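Local structure of glutaredoxin (Methanosarcina acetivorans, 5CAX) at residues Gly26-Val31 with Val52-Glu57; Gly20-Tyr25 with Leu43-Glu48. The protein is a glutaredoxin-like oxidoreductase that reduces protein disulfides in a coenzyme M-dependent reaction, probably in the response to oxidative stress. All coordinates share one frame; numbering follows the deposited sequence.

Contact 1. Residues Gly26-Val31 with Val52-Glu57; sequences GLSTCV and VDLLEE. With CD (cadmium ion), chain G.
The loop that carries the first cysteine of the glutaredoxin CXXC motif lies against the short 3-10 segment after strand 48-51, and Ser28 and Asp53 hold the two together. The Asp53 carboxylate binds Ser28 through both oxygens, one to the backbone N-H and one to the hydroxyl. OD1 accepts the N-H of Ser28 (N to OD1 2.8 Å) in a nearly straight bond, 170° at the hydrogen, although the donor sits 37° above the carboxylate plane. OD2 takes the Ser28 hydroxyl on its syn lone pair, with OG to OD2 at 2.6 Å. CG of Asp53 stands between its own backbone N and carbonyl carbon (chi1 54°), which carries the carboxylate over to the loop. With both oxygens engaged by one residue, the rotation of the carboxylate is restrained.

Next to this pair, the Val52 N-H binds Gly26 O (N to O 3.0 Å), close to the C=O axis. Gly26 also bonds to the backbone of Val50, and the Val52 bond thus continues the parallel pairing of strands 22-26 and 48-51 past the end of the second strand. In glutaredoxins, with their thioredoxin fold, the redox-active CXXC loop follows the C-terminal end of strand 22-26. Here Leu27 to Cys30 form a type I turn, and Cys30 is the N-cap of helix 31-43. Its SG, anti to the backbone N, reaches a cadmium ion at 2.7 Å; Phe76 O is also bound to this ion, and Cys33 belongs to the same site.

Carbon contacts border the pair. Leu54 lays CD1 against CB of Ser28 at 3.9 Å, and the Thr29 methyl CG2 packs beside Asp53 OD2 at 3.7 Å. Leu27 CD2 meets Val52 CB at 4.2 Å, and both side chains also touch Phe76.

Contact 2. Residues Gly20-Tyr25 with Leu43-Glu48; sequences GKIVMY and LGVDFE. With CD (cadmium ion), chain F.
Ile22 and Val23 meet Phe47 and Glu48 where the N-terminal beta-alpha-beta crossover of the thioredoxin fold returns to the sheet: the chain leaves strand 22-26, runs through helix 31-43 and comes back as parallel strand 48-51. A Schellman motif at Gly44 ends the helix, and the segment after it swings in beside the first strand.

Two backbone hydrogen bonds start the parallel ladder, both gripping Glu48. Its N-H goes to Ile22 O in the carbonyl plane, with N to O at 2.8 Å. Its O receives the Met24 N-H, nearly straight at 168°, the donor tilted somewhat from the plane. They straddle Val23, whose CA-H leans on the same carbonyl, with CA to Glu48 O at 3.4 Å. Glu48 then bends away at chi2, and its OE1 accepts the backbone N-H of Lys10.

The apolar part of the contact centres on Ile22. Its CB packs against CB of Phe47 at 3.5 Å, while CD1, at the end of the longer branch, crosses Val45 at about a right angle and touches CG2 at 3.9 Å. CG1 stands anti to the carbonyl carbon (chi1 -41°), which sends this branch toward Asp46 O and Val45. The Phe47 ring turns away from Ile22 to rest on Leu40 and Thr41 of helix 31-43, with Val45 O in plane at its edge.

A water probably bridges the outer end, and a cadmium ion sits beside it on Asp46. The water lies between Gly20 O and Asp46 O, 2.7 Å from the latter, ahead of the ladder. The Asp46 side chain takes no part in the bridge: OD1 binds the cadmium ion at 2.6 Å, and another water on that ion donates to OD2.

In the fold
Both contacts lie along the pairing of parallel strands 22-26 and 48-51, contact 2 where it starts and contact 1 in the loops just past its end. Along the chain their segments alternate: 20-25, 26-31, 43-48, 52-57, with helix 31-43 running from the loop of contact 1 back to contact 2. Their centres lie about 17 Å apart, on opposite sides of the chain's centre, yet they touch: atom CG2 of Val52 packs 4.2 Å from atom CD1 of Tyr25. Contact 2 is buried; contact 1 is partly exposed, where the first CXXC cysteine emerges. The redox-active loop is thus set on the end of the central sheet, far from the cadmium ion on Asp46.

Contact 1. Residues Gly26-Val31 with Val52-Glu57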
# COMPACT_ATOMS: atom_id res chain seq x y z
N GLY A 26 -4.36 -1.40 -2.70
CA GLY A 26 -5.03 -2.68 -2.64
C GLY A 26 -6.39 -2.72 -3.31
O GLY A 26 -6.86 -1.72 -3.87
N LEU A 27 -7.02 -3.89 -3.25
CA LEU A 27 -8.41 -4.03 -3.67
C LEU A 27 -9.24 -4.35 -2.44
O LEU A 27 -8.84 -5.19 -1.64
CB LEU A 27 -8.54 -5.12 -4.73
CG LEU A 27 -7.60 -4.94 -5.93
CD1 LEU A 27 -7.62 -6.17 -6.85
CD2 LEU A 27 -7.87 -3.65 -6.69
N SER A 28 -10.38 -3.67 -2.29
CA SER A 28 -11.22 -3.79 -1.07
C SER A 28 -11.83 -5.18 -0.95
O SER A 28 -12.28 -5.59 0.12
CB SER A 28 -12.33 -2.74 -1.05
OG SER A 28 -13.40 -3.11 -1.89
N THR A 29 -11.84 -5.89 -2.07
CA THR A 29 -12.52 -7.17 -2.18
C THR A 29 -11.56 -8.35 -2.09
O THR A 29 -11.94 -9.47 -2.41
CB THR A 29 -13.26 -7.27 -3.52
OG1 THR A 29 -12.32 -7.14 -4.59
CG2 THR A 29 -14.32 -6.16 -3.63
N CYS A 30 -10.32 -8.10 -1.71
CA CYS A 30 -9.34 -9.16 -1.64
C CYS A 30 -8.75 -9.36 -0.24
O CYS A 30 -8.35 -8.40 0.42
CB CYS A 30 -8.22 -8.90 -2.63
SG CYS A 30 -7.02 -10.21 -2.58
N VAL A 31 -8.68 -10.63 0.18
CA VAL A 31 -8.26 -11.01 1.52
C VAL A 31 -6.84 -10.59 1.90
O VAL A 31 -6.63 -10.06 2.99
CB VAL A 31 -8.35 -12.56 1.67
CG1 VAL A 31 -7.84 -13.02 3.03
CG2 VAL A 31 -9.75 -13.05 1.42
N VAL A 52 -8.11 0.82 -4.72
CA VAL A 52 -8.25 1.16 -6.14
C VAL A 52 -9.62 0.78 -6.73
O VAL A 52 -10.14 1.48 -7.58
CB VAL A 52 -7.10 0.52 -6.96
CG1 VAL A 52 -7.28 0.79 -8.44
CG2 VAL A 52 -5.74 1.12 -6.50
N ASP A 53 -10.21 -0.32 -6.29
CA ASP A 53 -11.50 -0.69 -6.87
C ASP A 53 -12.59 0.32 -6.52
O ASP A 53 -13.61 0.41 -7.21
CB ASP A 53 -11.92 -2.09 -6.43
CG ASP A 53 -11.93 -2.25 -4.93
OD1 ASP A 53 -10.98 -1.77 -4.28
OD2 ASP A 53 -12.87 -2.89 -4.42
N LEU A 54 -12.38 1.08 -5.46
CA LEU A 54 -13.38 2.00 -4.96
C LEU A 54 -13.20 3.42 -5.50
O LEU A 54 -14.00 4.31 -5.20
CB LEU A 54 -13.36 2.01 -3.43
CG LEU A 54 -13.75 0.72 -2.72
CD1 LEU A 54 -13.55 0.93 -1.27
CD2 LEU A 54 -15.17 0.33 -3.00
N LEU A 55 -12.12 3.64 -6.24
CA LEU A 55 -11.86 4.93 -6.83
C LEU A 55 -12.67 5.20 -8.11
O LEU A 55 -12.87 4.31 -8.93
CB LEU A 55 -10.37 5.07 -7.11
CG LEU A 55 -9.46 5.13 -5.89
CD1 LEU A 55 -8.00 5.21 -6.35
CD2 LEU A 55 -9.83 6.35 -5.05
N GLU A 56 -13.10 6.45 -8.29
CA GLU A 56 -13.73 6.86 -9.54
C GLU A 56 -12.77 6.62 -10.70
O GLU A 56 -11.57 6.51 -10.49
CB GLU A 56 -14.17 8.32 -9.46
CG GLU A 56 -15.27 8.60 -8.43
CD GLU A 56 -16.53 7.77 -8.64
OE1 GLU A 56 -17.09 7.76 -9.77
OE2 GLU A 56 -16.98 7.11 -7.68
N GLU A 57 -13.31 6.51 -11.92
CA GLU A 57 -12.56 5.95 -13.05
C GLU A 57 -11.26 6.66 -13.39
O GLU A 57 -10.26 6.00 -13.66
CB GLU A 57 -13.43 5.90 -14.30
CG GLU A 57 -12.66 5.42 -15.52
CD GLU A 57 -11.97 4.06 -15.30
OE1 GLU A 57 -12.50 3.23 -14.53
OE2 GLU A 57 -10.90 3.83 -15.90
CD CD G . -4.97 -8.74 -3.59

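Contact 2. Residues Gly20-Tyr25 with Leu43-Glu48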
# COMPACT_ATOMS: atom_id res chain seq x y z
N GLY A 20 8.91 6.58 7.74
CA GLY A 20 9.00 6.99 6.35
C GLY A 20 7.66 7.05 5.66
O GLY A 20 6.62 7.07 6.30
N LYS A 21 7.71 7.06 4.34
CA LYS A 21 6.50 7.14 3.53
C LYS A 21 6.04 5.73 3.11
O LYS A 21 6.75 4.99 2.41
CB LYS A 21 6.76 8.03 2.31
CG LYS A 21 5.53 8.47 1.56
CD LYS A 21 5.91 9.52 0.55
CE LYS A 21 4.75 9.90 -0.31
NZ LYS A 21 5.16 10.90 -1.30
N ILE A 22 4.88 5.34 3.61
CA ILE A 22 4.38 4.01 3.38
C ILE A 22 2.99 4.17 2.76
O ILE A 22 2.09 4.72 3.40
CB ILE A 22 4.27 3.17 4.65
CG1 ILE A 22 5.49 3.39 5.55
CG2 ILE A 22 4.03 1.72 4.28
CD1 ILE A 22 5.38 2.75 6.91
N VAL A 23 2.84 3.70 1.53
CA VAL A 23 1.56 3.77 0.84
C VAL A 23 1.18 2.40 0.28
O VAL A 23 1.90 1.85 -0.55
CB VAL A 23 1.59 4.84 -0.29
CG1 VAL A 23 0.21 4.99 -0.90
CG2 VAL A 23 2.11 6.16 0.25
N MET A 24 0.06 1.85 0.73
CA MET A 24 -0.39 0.57 0.20
C MET A 24 -1.54 0.70 -0.79
O MET A 24 -2.57 1.31 -0.50
CB MET A 24 -0.81 -0.36 1.33
CG MET A 24 -1.07 -1.81 0.89
SD MET A 24 -2.30 -2.61 1.95
CE MET A 24 -3.84 -1.88 1.34
N TYR A 25 -1.37 0.10 -1.97
CA TYR A 25 -2.43 0.03 -2.95
C TYR A 25 -3.05 -1.34 -2.89
O TYR A 25 -2.34 -2.35 -2.98
CB TYR A 25 -1.92 0.36 -4.35
CG TYR A 25 -1.39 1.78 -4.48
CD1 TYR A 25 -2.16 2.76 -5.10
CD2 TYR A 25 -0.14 2.13 -4.00
CE1 TYR A 25 -1.69 4.07 -5.23
CE2 TYR A 25 0.35 3.43 -4.12
CZ TYR A 25 -0.43 4.40 -4.73
OH TYR A 25 0.05 5.69 -4.84
N LEU A 43 1.21 -3.28 13.09
CA LEU A 43 2.55 -2.74 13.33
C LEU A 43 2.52 -1.36 13.97
O LEU A 43 3.51 -0.91 14.55
CB LEU A 43 3.36 -2.69 12.04
CG LEU A 43 3.61 -4.08 11.45
CD1 LEU A 43 4.11 -3.98 10.02
CD2 LEU A 43 4.58 -4.87 12.32
N GLY A 44 1.39 -0.69 13.85
CA GLY A 44 1.20 0.59 14.50
C GLY A 44 2.00 1.67 13.83
O GLY A 44 2.37 2.64 14.48
N VAL A 45 2.32 1.47 12.55
CA VAL A 45 3.05 2.47 11.78
C VAL A 45 2.19 3.54 11.08
O VAL A 45 0.99 3.42 10.88
CB VAL A 45 3.94 1.79 10.71
CG1 VAL A 45 4.93 0.84 11.37
CG2 VAL A 45 3.08 1.10 9.66
N ASP A 46 2.86 4.63 10.74
CA ASP A 46 2.27 5.72 9.99
C ASP A 46 2.28 5.36 8.50
O ASP A 46 3.36 5.10 7.94
CB ASP A 46 3.06 7.00 10.27
CG ASP A 46 2.26 8.26 10.04
OD1 ASP A 46 1.52 8.62 10.97
OD2 ASP A 46 2.38 8.88 8.95
N PHE A 47 1.11 5.34 7.87
CA PHE A 47 0.96 4.99 6.45
C PHE A 47 -0.36 5.43 5.75
O PHE A 47 -1.29 5.92 6.36
CB PHE A 47 1.15 3.47 6.27
CG PHE A 47 -0.03 2.63 6.70
CD1 PHE A 47 -0.89 2.06 5.75
CD2 PHE A 47 -0.27 2.36 8.04
CE1 PHE A 47 -1.95 1.27 6.14
CE2 PHE A 47 -1.34 1.58 8.43
CZ PHE A 47 -2.18 1.03 7.48
N GLU A 48 -0.44 5.22 4.46
CA GLU A 48 -1.63 5.57 3.70
C GLU A 48 -2.09 4.32 3.01
O GLU A 48 -1.25 3.49 2.65
CB GLU A 48 -1.35 6.66 2.66
CG GLU A 48 -1.60 8.10 3.13
CD GLU A 48 -3.04 8.55 3.04
OE1 GLU A 48 -3.94 7.74 2.75
OE2 GLU A 48 -3.29 9.77 3.21
CD CD F . 0.38 10.71 9.96
O HOH W 1 5.80 6.19 8.44
O HOH W 2 2.42 12.11 9.11